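Local atomic coordinates of putative dimetal phosphatase (Danio rerio, PDB entry 2NXF), a protein that probably hydrolyses ADP-ribose and CDP-alcohols such as CDP-choline into phosphate monoesters, using a dinuclear metal centre. Residues Q53-L58 / V88-V93; F6-I11 / A297-Y302. All coordinates share one frame; numbering follows the deposited sequence. Where two conformers were deposited one is given.

In the fold
Strand 6-11 and strand 54-57 are neighbours in one mixed sheet, and the two interactions extend that pair in opposite directions: interaction 1 adds the parallel strand 89-92 at the sheet's outer edge, interaction 2 the antiparallel strand 295-301. Both contacts are largely buried. In each, one face turns to the second sheet, meeting F226 through V56 and V93 in interaction 1 and through F8 and L10 in interaction 2. Both are joined by backbone bonds; interaction 1, ending near the zinc-binding residues, adds a side-chain amide-imidazole bond and bridging waters, whereas between the side chains of interaction 2, farther from the metals, the contacts are mainly apolar, with a CH-pi contact.

Interaction 1. Residues Q53-L58 / V88-V93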
# COMPACT_ATOMS: atom_id res chain seq x y z
N GLN A 53 0.50 18.00 -5.96
CA GLN A 53 0.88 17.69 -7.34
C GLN A 53 0.45 16.30 -7.78
O GLN A 53 0.38 16.02 -8.97
CB GLN A 53 2.37 17.91 -7.54
CG GLN A 53 2.74 19.39 -7.56
CD GLN A 53 4.19 19.65 -7.21
OE1 GLN A 53 4.55 19.69 -6.03
NE2 GLN A 53 5.02 19.84 -8.23
N CYS A 54 0.17 15.43 -6.80
CA CYS A 54 -0.44 14.11 -7.04
C CYS A 54 -0.92 13.53 -5.71
O CYS A 54 -0.74 14.14 -4.66
CB CYS A 54 0.53 13.15 -7.74
SG CYS A 54 1.86 12.48 -6.71
N VAL A 55 -1.57 12.38 -5.79
CA VAL A 55 -1.99 11.65 -4.61
C VAL A 55 -1.50 10.22 -4.80
O VAL A 55 -1.50 9.72 -5.92
CB VAL A 55 -3.54 11.67 -4.45
CG1 VAL A 55 -4.01 10.78 -3.30
CG2 VAL A 55 -4.06 13.14 -4.27
N VAL A 56 -1.05 9.59 -3.72
CA VAL A 56 -0.78 8.15 -3.72
C VAL A 56 -1.71 7.50 -2.71
O VAL A 56 -1.75 7.89 -1.54
CB VAL A 56 0.68 7.81 -3.37
CG1 VAL A 56 0.92 6.31 -3.53
CG2 VAL A 56 1.67 8.60 -4.25
N GLN A 57 -2.50 6.53 -3.17
CA GLN A 57 -3.36 5.81 -2.21
C GLN A 57 -2.88 4.37 -2.15
O GLN A 57 -2.60 3.75 -3.19
CB GLN A 57 -4.85 5.96 -2.50
CG GLN A 57 -5.36 5.33 -3.79
CD GLN A 57 -5.73 3.84 -3.65
OE1 GLN A 57 -5.75 3.27 -2.55
NE2 GLN A 57 -6.05 3.23 -4.78
N LEU A 58 -2.81 3.86 -0.92
CA LEU A 58 -2.04 2.67 -0.60
C LEU A 58 -2.82 1.35 -0.71
O LEU A 58 -2.33 0.29 -0.29
CB LEU A 58 -1.43 2.83 0.81
CG LEU A 58 -0.08 3.59 0.93
CD1 LEU A 58 1.04 2.82 0.20
CD2 LEU A 58 -0.20 4.97 0.38
N VAL A 88 -5.80 16.06 -10.05
CA VAL A 88 -4.39 15.72 -10.30
C VAL A 88 -4.23 14.21 -10.41
O VAL A 88 -5.15 13.46 -10.08
CB VAL A 88 -3.41 16.26 -9.20
CG1 VAL A 88 -3.30 17.79 -9.25
CG2 VAL A 88 -3.78 15.74 -7.83
N ASP A 89 -3.06 13.78 -10.86
CA ASP A 89 -2.77 12.35 -10.99
C ASP A 89 -2.91 11.66 -9.65
O ASP A 89 -2.40 12.16 -8.64
CB ASP A 89 -1.32 12.13 -11.46
CG ASP A 89 -1.10 12.48 -12.93
OD1 ASP A 89 -2.08 12.69 -13.68
OD2 ASP A 89 0.09 12.55 -13.32
N VAL A 90 -3.59 10.51 -9.65
CA VAL A 90 -3.65 9.66 -8.47
C VAL A 90 -2.96 8.34 -8.80
O VAL A 90 -3.19 7.74 -9.86
CB VAL A 90 -5.12 9.40 -8.02
CG1 VAL A 90 -5.15 8.52 -6.78
CG2 VAL A 90 -5.84 10.74 -7.76
N HIS A 91 -2.09 7.91 -7.90
CA HIS A 91 -1.36 6.65 -8.09
C HIS A 91 -1.96 5.62 -7.16
O HIS A 91 -2.14 5.88 -5.96
CB HIS A 91 0.13 6.86 -7.82
CG HIS A 91 0.76 7.77 -8.82
ND1 HIS A 91 1.20 7.32 -10.05
CD2 HIS A 91 0.92 9.11 -8.82
CE1 HIS A 91 1.65 8.35 -10.75
NE2 HIS A 91 1.50 9.45 -10.02
N HIS A 92 -2.32 4.48 -7.73
CA HIS A 92 -3.08 3.45 -7.02
C HIS A 92 -2.21 2.23 -6.78
O HIS A 92 -1.71 1.63 -7.74
CB HIS A 92 -4.30 3.02 -7.85
CG HIS A 92 -5.20 4.15 -8.23
ND1 HIS A 92 -6.06 4.75 -7.33
CD2 HIS A 92 -5.39 4.78 -9.41
CE1 HIS A 92 -6.73 5.71 -7.95
NE2 HIS A 92 -6.33 5.76 -9.21
N VAL A 93 -2.06 1.88 -5.51
CA VAL A 93 -1.41 0.65 -5.08
C VAL A 93 -2.49 -0.42 -4.97
O VAL A 93 -3.58 -0.14 -4.47
CB VAL A 93 -0.71 0.88 -3.70
CG1 VAL A 93 -0.14 -0.42 -3.14
CG2 VAL A 93 0.39 1.91 -3.85
O HOH W 1 -1.03 15.59 -11.65
O HOH W 2 -6.11 0.52 -5.42
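Q57 and H92 meet through an amide-imidazole hydrogen bond: NE2 of Q57 donates to ND1 of H92 at 3.0 Å with an almost straight N-H path (177°). The donor lies close to the imidazole plane and the acceptor close to the amide plane, yet the two flat groups are turned 61° against each other. CG of Q57, between its own backbone N and carbonyl carbon (chi1 66°), leans toward the neighbouring strand; the bend at chi2 then turns CD along the strands, and NE2 reaches the imidazole. The second N-H of Q57 goes to a water, 2.8 Å from NE2, which in turn donates to the carbonyl oxygen of V93. OE1 accepts from the backbone N of G59, so both ends of the amide are held and its flip is fixed.

On the same face as this pair, V55 and V90, partners across the strands, touch through CB of V55 and CG2 of V90 at 4.1 Å. The backbones run parallel in register, with H91 N bonded to V55 O at 2.7 Å. Strand 54-57, the helices that follow and strand 89-92 form a beta-alpha-beta crossover of the calcineurin-like phosphoesterase fold, in which the metal ligands D60 and N96 follow shortly after the ends of the two strands.

Across the sheet, the other face looks into the interior between the two sheets. The thiol of C54 approaches the H91 ring at its edge, SG lying 4.1 Å from CD2, while the ring stacks with F136 and its ND1 bonds to the Y134 hydroxyl. V93 packs at the end of the pair nearer the metals: its CG2 lies 4.2 Å from CD1 of L58, and its side chain also touches the zinc ligand H228. At the far end, CG2 of V88 rests 3.8 Å from CA of C54.

Interaction 2. Residues F6-I11 / A297-Y302; sequences FTFGLI and ATAYLY
F8 and A299 form a hydrogen-bonded antiparallel pair, A299 N reaching F8 O at 2.8 Å, and the same pattern repeats at F6 with L301 and at L10 with A297. The strands are twisted, their directions 149° apart. At the F6 end the bond from F6 N to L301 O is weak, at 3.3 Å. At the other end the N-H of L10 comes to A297 O from above the carbonyl plane, 39° out of it, and the indole NE1 of W47 is a second donor to that oxygen. Between the F8 and L10 pairs, G9 and T298 form a non-hydrogen-bonded pair with CA atoms 4.4 Å apart.

The partners lie some 285 residues apart in sequence: strand 295-301, late in the chain, returns to flank strand 6-11, the first of the phosphoesterase fold, which on its other edge bonds to strand 54-57 and at its C-terminal end leads to the zinc ligand D13.

On the face carrying F6, F8 and L10, CG of F8, between the backbone N and carbonyl carbon (chi1 62°), leans toward strand 295-301 and brings the ring over the A299 methyl in a CH-pi contact, CB of A299 offset toward the rim and 3.5 Å from CZ. The side chains of L301 and F8 cross obliquely, CD1 of the leucine 4.0 Å from CE2 of F8, and CD1 of L10 approaches the A299 methyl at 4.1 Å; F144 meets F8 edge-to-face.

On the reverse face, T7 lies alongside Y300, pointing the same way, its CG2 3.6 Å from CE1 of the tyrosine. That methyl also touches CG2 of T298 at 3.7 Å, whereas OG1 of T298 turns to E50 and R311.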
# COMPACT_ATOMS: atom_id res chain seq x y z
N PHE A 6 8.30 19.16 -4.05
CA PHE A 6 7.15 18.38 -4.49
C PHE A 6 6.23 18.14 -3.31
O PHE A 6 6.69 18.01 -2.18
CB PHE A 6 7.64 17.03 -5.06
CG PHE A 6 6.59 16.27 -5.84
CD1 PHE A 6 6.18 16.70 -7.11
CD2 PHE A 6 6.03 15.10 -5.32
CE1 PHE A 6 5.21 15.96 -7.83
CE2 PHE A 6 5.06 14.37 -6.03
CZ PHE A 6 4.66 14.81 -7.29
N THR A 7 4.93 18.07 -3.58
CA THR A 7 3.91 17.96 -2.53
C THR A 7 2.88 16.94 -2.99
O THR A 7 2.38 17.03 -4.11
CB THR A 7 3.19 19.33 -2.32
OG1 THR A 7 4.14 20.34 -1.91
CG2 THR A 7 2.10 19.21 -1.26
N PHE A 8 2.56 15.95 -2.15
CA PHE A 8 1.61 14.91 -2.58
C PHE A 8 0.73 14.44 -1.43
O PHE A 8 1.17 14.44 -0.29
CB PHE A 8 2.31 13.73 -3.26
CG PHE A 8 3.29 12.98 -2.39
CD1 PHE A 8 2.95 11.74 -1.84
CD2 PHE A 8 4.57 13.50 -2.15
CE1 PHE A 8 3.87 11.04 -1.06
CE2 PHE A 8 5.49 12.82 -1.36
CZ PHE A 8 5.14 11.59 -0.82
N GLY A 9 -0.50 14.07 -1.75
CA GLY A 9 -1.40 13.49 -0.73
C GLY A 9 -1.14 12.00 -0.51
O GLY A 9 -0.67 11.31 -1.41
N LEU A 10 -1.46 11.50 0.69
CA LEU A 10 -1.33 10.07 1.03
C LEU A 10 -2.56 9.60 1.80
O LEU A 10 -3.02 10.30 2.70
CB LEU A 10 -0.14 9.86 1.98
CG LEU A 10 1.23 10.02 1.38
CD1 LEU A 10 2.27 10.21 2.49
CD2 LEU A 10 1.54 8.78 0.52
N ILE A 11 -3.05 8.41 1.47
CA ILE A 11 -4.21 7.86 2.19
C ILE A 11 -4.17 6.34 2.03
O ILE A 11 -3.62 5.84 1.05
CB ILE A 11 -5.54 8.46 1.67
CG1 ILE A 11 -6.68 8.31 2.70
CG2 ILE A 11 -5.89 7.92 0.26
CD1 ILE A 11 -7.91 9.23 2.41
N ALA A 297 -2.80 12.10 5.03
CA ALA A 297 -1.69 13.02 5.20
C ALA A 297 -1.38 13.77 3.90
O ALA A 297 -1.88 13.40 2.82
CB ALA A 297 -0.45 12.24 5.66
N THR A 298 -0.52 14.76 4.03
CA THR A 298 0.11 15.41 2.89
C THR A 298 1.60 15.41 3.16
O THR A 298 2.03 15.77 4.27
CB THR A 298 -0.39 16.85 2.71
OG1 THR A 298 -1.82 16.84 2.63
CG2 THR A 298 0.20 17.46 1.43
N ALA A 299 2.39 15.03 2.16
CA ALA A 299 3.83 14.99 2.32
C ALA A 299 4.47 16.08 1.49
O ALA A 299 4.05 16.35 0.35
CB ALA A 299 4.38 13.62 1.92
N TYR A 300 5.48 16.71 2.09
CA TYR A 300 6.22 17.78 1.47
C TYR A 300 7.69 17.36 1.37
O TYR A 300 8.33 17.12 2.38
CB TYR A 300 6.09 19.06 2.31
CG TYR A 300 4.67 19.58 2.42
CD1 TYR A 300 4.24 20.61 1.58
CD2 TYR A 300 3.77 19.05 3.34
CE1 TYR A 300 2.95 21.10 1.65
CE2 TYR A 300 2.46 19.55 3.43
CZ TYR A 300 2.07 20.57 2.56
OH TYR A 300 0.79 21.09 2.62
N LEU A 301 8.21 17.29 0.14
CA LEU A 301 9.60 16.97 -0.10
C LEU A 301 10.36 18.27 -0.31
O LEU A 301 10.10 19.01 -1.26
CB LEU A 301 9.75 16.07 -1.33
CG LEU A 301 9.12 14.67 -1.21
CD1 LEU A 301 9.10 13.99 -2.58
CD2 LEU A 301 9.88 13.82 -0.17
N TYR A 302 11.27 18.57 0.62
CA TYR A 302 12.17 19.70 0.49
C TYR A 302 13.54 19.21 0.06
O TYR A 302 13.77 18.00 -0.08
CB TYR A 302 12.28 20.46 1.82
CG TYR A 302 10.98 21.04 2.31
CD1 TYR A 302 10.61 22.35 1.98
CD2 TYR A 302 10.13 20.29 3.12
CE1 TYR A 302 9.42 22.89 2.43
CE2 TYR A 302 8.94 20.82 3.58
CZ TYR A 302 8.59 22.12 3.23
OH TYR A 302 7.41 22.64 3.69